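PDB 1XX7: oxetanocin-like protein from Pyrococcus furiosus, which is an HD-domain metalloprotein that probably hydrolyses 2'-deoxyribonucleoside 5'-phosphates to the deoxyribonucleoside and phosphate, using a bound divalent metal ion. Local coordinates for the interface of chains A and B and the interface of chains A and C. Coordinates in Å, arbitrary orientation; residue numbers count along the deposited sequence, not the author numbering. Chains: chain A/B/C, oxetanocin-like protein.

Contact 1: the interface of chains A and B. Residues chain A 66, 69-70, 73-74, 110; chain B 46, 50, 54, 65-66, 69.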
loop_
_atom_site.group_PDB
_atom_site.type_symbol
_atom_site.label_atom_id
_atom_site.label_comp_id
_atom_site.label_asym_id
_atom_site.label_seq_id
_atom_site.Cartn_x
_atom_site.Cartn_y
_atom_site.Cartn_z
ATOM N N GLU A 66 25.148 -18.186 -20.291
ATOM C CA GLU A 66 25.835 -17.561 -19.197
ATOM C C GLU A 66 25.869 -16.066 -19.367
ATOM O O GLU A 66 25.419 -15.332 -18.455
ATOM C CB GLU A 66 27.265 -18.080 -19.079
ATOM C CG GLU A 66 28.013 -17.481 -17.949
ATOM C CD GLU A 66 29.341 -18.109 -17.689
ATOM O OE1 GLU A 66 29.566 -19.268 -18.088
ATOM O OE2 GLU A 66 30.162 -17.440 -17.060
ATOM N N LEU A 69 22.248 -14.406 -19.162
ATOM C CA LEU A 69 21.755 -14.305 -17.796
ATOM C C LEU A 69 22.498 -13.245 -17.018
ATOM O O LEU A 69 21.856 -12.472 -16.265
ATOM C CB LEU A 69 21.800 -15.656 -17.062
ATOM C CG LEU A 69 21.050 -16.799 -17.742
ATOM C CD1 LEU A 69 21.280 -18.144 -16.974
ATOM C CD2 LEU A 69 19.587 -16.479 -17.883
ATOM N N LYS A 70 23.812 -13.119 -17.198
ATOM C CA LYS A 70 24.507 -12.018 -16.505
ATOM C C LYS A 70 23.946 -10.656 -16.953
ATOM O O LYS A 70 23.749 -9.760 -16.144
ATOM C CB LYS A 70 26.002 -12.021 -16.750
ATOM C CG LYS A 70 26.805 -13.132 -16.144
ATOM C CD LYS A 70 28.264 -12.961 -16.526
ATOM C CE LYS A 70 29.134 -14.062 -15.991
ATOM N NZ LYS A 70 30.612 -13.701 -16.030
ATOM N N ILE A 73 20.496 -9.825 -15.417
ATOM C CA ILE A 73 20.698 -9.478 -14.031
ATOM C C ILE A 73 21.195 -8.067 -13.842
ATOM O O ILE A 73 20.669 -7.340 -12.980
ATOM C CB ILE A 73 21.629 -10.484 -13.317
ATOM C CG1 ILE A 73 20.927 -11.817 -13.182
ATOM C CG2 ILE A 73 22.000 -9.986 -11.891
ATOM C CD1 ILE A 73 21.882 -12.961 -12.911
ATOM N N ILE A 74 22.159 -7.643 -14.646
ATOM C CA ILE A 74 22.748 -6.300 -14.439
ATOM C C ILE A 74 22.028 -5.195 -15.234
ATOM O O ILE A 74 22.285 -4.031 -15.031
ATOM C CB ILE A 74 24.270 -6.290 -14.707
ATOM C CG1 ILE A 74 24.597 -6.649 -16.159
ATOM C CG2 ILE A 74 24.992 -7.301 -13.749
ATOM C CD1 ILE A 74 24.568 -5.527 -17.124
ATOM N N TYR A 110 31.264 -4.993 -15.432
ATOM C CA TYR A 110 30.085 -5.329 -16.237
ATOM C C TYR A 110 29.723 -4.200 -17.203
ATOM O O TYR A 110 28.553 -4.048 -17.598
ATOM C CB TYR A 110 28.885 -5.647 -15.338
ATOM C CG TYR A 110 29.095 -6.846 -14.443
ATOM C CD1 TYR A 110 29.551 -8.061 -14.969
ATOM C CD2 TYR A 110 28.836 -6.777 -13.080
ATOM C CE1 TYR A 110 29.765 -9.171 -14.158
ATOM C CE2 TYR A 110 29.029 -7.889 -12.263
ATOM C CZ TYR A 110 29.498 -9.082 -12.817
ATOM O OH TYR A 110 29.706 -10.181 -12.029
ATOM N N ALA B 46 19.942 -14.109 -7.189
ATOM C CA ALA B 46 20.628 -14.257 -8.469
ATOM C C ALA B 46 21.820 -13.320 -8.581
ATOM O O ALA B 46 22.876 -13.722 -9.096
ATOM C CB ALA B 46 19.664 -14.047 -9.630
ATOM N N LEU B 50 25.819 -14.475 -8.559
ATOM C CA LEU B 50 26.787 -14.036 -9.575
ATOM C C LEU B 50 28.097 -13.509 -8.966
ATOM O O LEU B 50 29.197 -13.852 -9.430
ATOM C CB LEU B 50 26.156 -12.962 -10.459
ATOM C CG LEU B 50 27.077 -12.249 -11.452
ATOM C CD1 LEU B 50 27.668 -13.285 -12.426
ATOM C CD2 LEU B 50 26.275 -11.247 -12.181
ATOM N N GLU B 54 31.724 -15.490 -9.179
ATOM C CA GLU B 54 32.893 -14.798 -9.730
ATOM C C GLU B 54 34.025 -14.709 -8.701
ATOM O O GLU B 54 35.182 -14.779 -9.056
ATOM C CB GLU B 54 32.548 -13.383 -10.277
ATOM C CG GLU B 54 31.660 -13.377 -11.545
ATOM C CD GLU B 54 32.223 -14.240 -12.701
ATOM O OE1 GLU B 54 33.465 -14.393 -12.816
ATOM O OE2 GLU B 54 31.411 -14.745 -13.515
ATOM N N VAL B 65 29.189 -21.279 -13.685
ATOM C CA VAL B 65 28.507 -20.022 -13.397
ATOM C C VAL B 65 27.110 -20.010 -13.997
ATOM O O VAL B 65 26.126 -19.734 -13.299
ATOM C CB VAL B 65 29.333 -18.785 -13.854
ATOM C CG1 VAL B 65 28.553 -17.475 -13.584
ATOM C CG2 VAL B 65 30.687 -18.732 -13.112
ATOM N N GLU B 66 27.026 -20.320 -15.282
ATOM C CA GLU B 66 25.755 -20.494 -15.959
ATOM C C GLU B 66 24.764 -21.333 -15.136
ATOM O O GLU B 66 23.625 -20.931 -14.980
ATOM C CB GLU B 66 25.936 -21.163 -17.322
ATOM C CG GLU B 66 24.601 -21.433 -18.002
ATOM C CD GLU B 66 24.750 -22.095 -19.353
ATOM O OE1 GLU B 66 25.842 -22.016 -19.917
ATOM O OE2 GLU B 66 23.765 -22.687 -19.845
ATOM N N LEU B 69 23.513 -19.642 -11.826
ATOM C CA LEU B 69 22.560 -18.608 -12.181
ATOM C C LEU B 69 21.194 -19.175 -12.538
ATOM O O LEU B 69 20.194 -18.632 -12.113
ATOM C CB LEU B 69 23.080 -17.694 -13.323
ATOM C CG LEU B 69 24.340 -16.860 -13.051
ATOM C CD1 LEU B 69 24.750 -16.036 -14.281
ATOM C CD2 LEU B 69 24.196 -15.986 -11.829
#
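A:Lys70, on helix 65-74, can be followed outward across the A-B interface. Its CB leads to CG anti to the carbonyl carbon (chi1 -69°), and the chain then runs extended to its tip. A:Lys70 CG packs against the methyl CD1 of B:Leu50 at 3.8 Å and also touches B:Leu69 CD1; the lysine crosses both leucines at about a right angle. CD and CE continue past the same B:Leu50 methyl, CE also nearing B:Glu54. The ammonium A:Lys70 NZ meets B:Glu54 tip to tip, giving a salt bridge and hydrogen bond of 2.8 Å to the carboxylate oxygen OE2. That oxygen is approached from above the carboxylate plane, 52° out of it. A second, longer salt bridge within chain A joins A:Lys70 NZ to A:Glu66 OE2 at 3.9 Å, so the lysine is likely to offset the like charges of A:Glu66 and B:Glu54.

Farther along the helix, A:Ile73 crosses B:Leu69 obliquely, its CD1 4.0 Å from B:Leu69 CD2. A:Leu69 and B:Leu69 slide past each other in opposite directions, and A:Glu66 CB and B:Glu66 CB meet at 3.8 Å, the carboxylate planes turned 53° apart. Helix 65-74 thus packs on its own copy near the two-fold axis, while helix 38-58 of chain B supplies B:Leu50 and B:Glu54. Since the protein is a homodimer, this apolar seam with its charged margin plausibly holds the two subunits together.

Contact 2: the interface of chains A and C. Residues chain A 18, 21-23; chain C 25, 28-29.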
loop_
_atom_site.group_PDB
_atom_site.type_symbol
_atom_site.label_atom_id
_atom_site.label_comp_id
_atom_site.label_asym_id
_atom_site.label_seq_id
_atom_site.Cartn_x
_atom_site.Cartn_y
_atom_site.Cartn_z
ATOM N N LYS A 18 18.344 -1.793 -3.336
ATOM C CA LYS A 18 17.619 -0.595 -3.748
ATOM C C LYS A 18 16.559 -0.847 -4.855
ATOM O O LYS A 18 15.453 -0.258 -4.837
ATOM C CB LYS A 18 18.601 0.468 -4.162
ATOM C CG LYS A 18 19.351 1.110 -3.042
ATOM C CD LYS A 18 20.261 2.201 -3.668
ATOM C CE LYS A 18 21.175 2.984 -2.709
ATOM N NZ LYS A 18 20.657 2.865 -1.351
ATOM N N ARG A 21 12.957 -1.674 -3.909
ATOM C CA ARG A 21 12.120 -0.578 -3.435
ATOM C C ARG A 21 11.812 0.457 -4.514
ATOM O O ARG A 21 10.784 1.088 -4.438
ATOM C CB ARG A 21 12.789 0.088 -2.253
ATOM C CG ARG A 21 13.019 -0.920 -1.192
ATOM C CD ARG A 21 13.409 -0.312 0.076
ATOM N NE ARG A 21 14.659 0.410 0.001
ATOM C CZ ARG A 21 15.869 -0.125 0.106
ATOM N NH1 ARG A 21 16.052 -1.429 0.204
ATOM N NH2 ARG A 21 16.927 0.666 0.059
ATOM N N ILE A 22 12.699 0.595 -5.500
ATOM C CA ILE A 22 12.520 1.553 -6.588
ATOM C C ILE A 22 11.382 1.091 -7.530
ATOM O O ILE A 22 11.391 -0.041 -8.015
ATOM C CB ILE A 22 13.898 1.811 -7.320
ATOM C CG1 ILE A 22 14.812 2.612 -6.389
ATOM C CG2 ILE A 22 13.716 2.592 -8.619
ATOM C CD1 ILE A 22 16.324 2.555 -6.741
ATOM N N PRO A 23 10.328 1.922 -7.682
ATOM C CA PRO A 23 9.229 1.514 -8.558
ATOM C C PRO A 23 9.530 1.659 -10.074
ATOM O O PRO A 23 10.359 2.466 -10.539
ATOM C CB PRO A 23 8.039 2.405 -8.116
ATOM C CG PRO A 23 8.632 3.529 -7.435
ATOM C CD PRO A 23 10.053 3.228 -7.033
ATOM N N MET C 25 11.506 10.445 -3.622
ATOM C CA MET C 25 12.408 9.293 -3.786
ATOM C C MET C 25 13.495 9.176 -2.760
ATOM O O MET C 25 13.905 8.075 -2.461
ATOM C CB MET C 25 13.047 9.306 -5.187
ATOM C CG MET C 25 12.088 8.821 -6.271
ATOM S SD MET C 25 11.718 7.017 -6.259
ATOM C CE MET C 25 13.294 6.388 -5.877
ATOM N N LEU C 28 11.971 7.014 -0.076
ATOM C CA LEU C 28 11.725 5.681 -0.655
ATOM C C LEU C 28 13.012 4.836 -0.689
ATOM O O LEU C 28 13.035 3.656 -0.335
ATOM C CB LEU C 28 11.101 5.859 -2.063
ATOM C CG LEU C 28 10.453 4.693 -2.778
ATOM C CD1 LEU C 28 9.497 5.181 -3.867
ATOM C CD2 LEU C 28 11.501 3.843 -3.344
ATOM N N ILE C 29 14.090 5.470 -1.070
ATOM C CA ILE C 29 15.348 4.800 -1.200
ATOM C C ILE C 29 15.942 4.460 0.185
ATOM O O ILE C 29 16.623 3.437 0.318
ATOM C CB ILE C 29 16.311 5.610 -2.130
ATOM C CG1 ILE C 29 15.851 5.400 -3.584
ATOM C CG2 ILE C 29 17.773 5.174 -1.953
ATOM C CD1 ILE C 29 16.645 6.074 -4.597
#
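In chain A, the end of helix 10-18 and the loop through A:Arg21, A:Ile22 and A:Pro23 meet the short helix 25-30 of chain C. A:Arg21 makes a polar link. Its CG stands anti to the carbonyl carbon, and a bend at chi3 (-63°) brings the guanidinium edge to the carbonyl groups of that helix. A:Arg21 NH2 donates a hydrogen bond of 2.8 Å to the main-chain O of C:Ile29, nearly straight at 162° on the hydrogen. The acceptor lies only 10° out of the guanidinium plane, and the donor lies in the carbonyl plane. The alpha carbon of A:Lys18 lies over one guanidinium face, offset toward its rim. An alanine in place of A:Arg21 would remove the guanidinium and would probably lose the bond to the C:Ile29 carbonyl, together with the edge lying beside C:Leu28 O.

Apolar contacts flank the bond. C:Leu28, with CG anti to the backbone N, meets A:Pro23 tip to tip, its CD1 3.8 Å from the ring carbon CD. A:Ile22 crosses C:Ile29 obliquely, the two CG1 atoms 4.1 Å apart, and crosses C:Met25 at about a right angle. The patch hides 236 Å² in all, and the structure alone does not show whether this pairing persists in solution. The side chain of A:Lys18 crosses C:Ile29 at about a right angle, with its ammonium NZ 3.7 Å from the methyl CG2.

The centres of the C-alpha atoms of contact 1 and contact 2 lie about 23 Å apart. Within chain A they share no residue or helix: contact 1 draws on helix 65-74 and the 3-10 helix 108-110, whereas contact 2 draws on helix 10-18 and the loop after it. Chain A can therefore engage chains B and C at once through separate surfaces. Each interface is two-fold symmetric, and together they are consistent with the six-copy deposited assembly being built from pairs. The larger patch described, 420 against 236 Å², makes contact 1 the likelier dimer interface, though patch size alone does not settle it, and contact 2 may join dimers or reflect crystal packing.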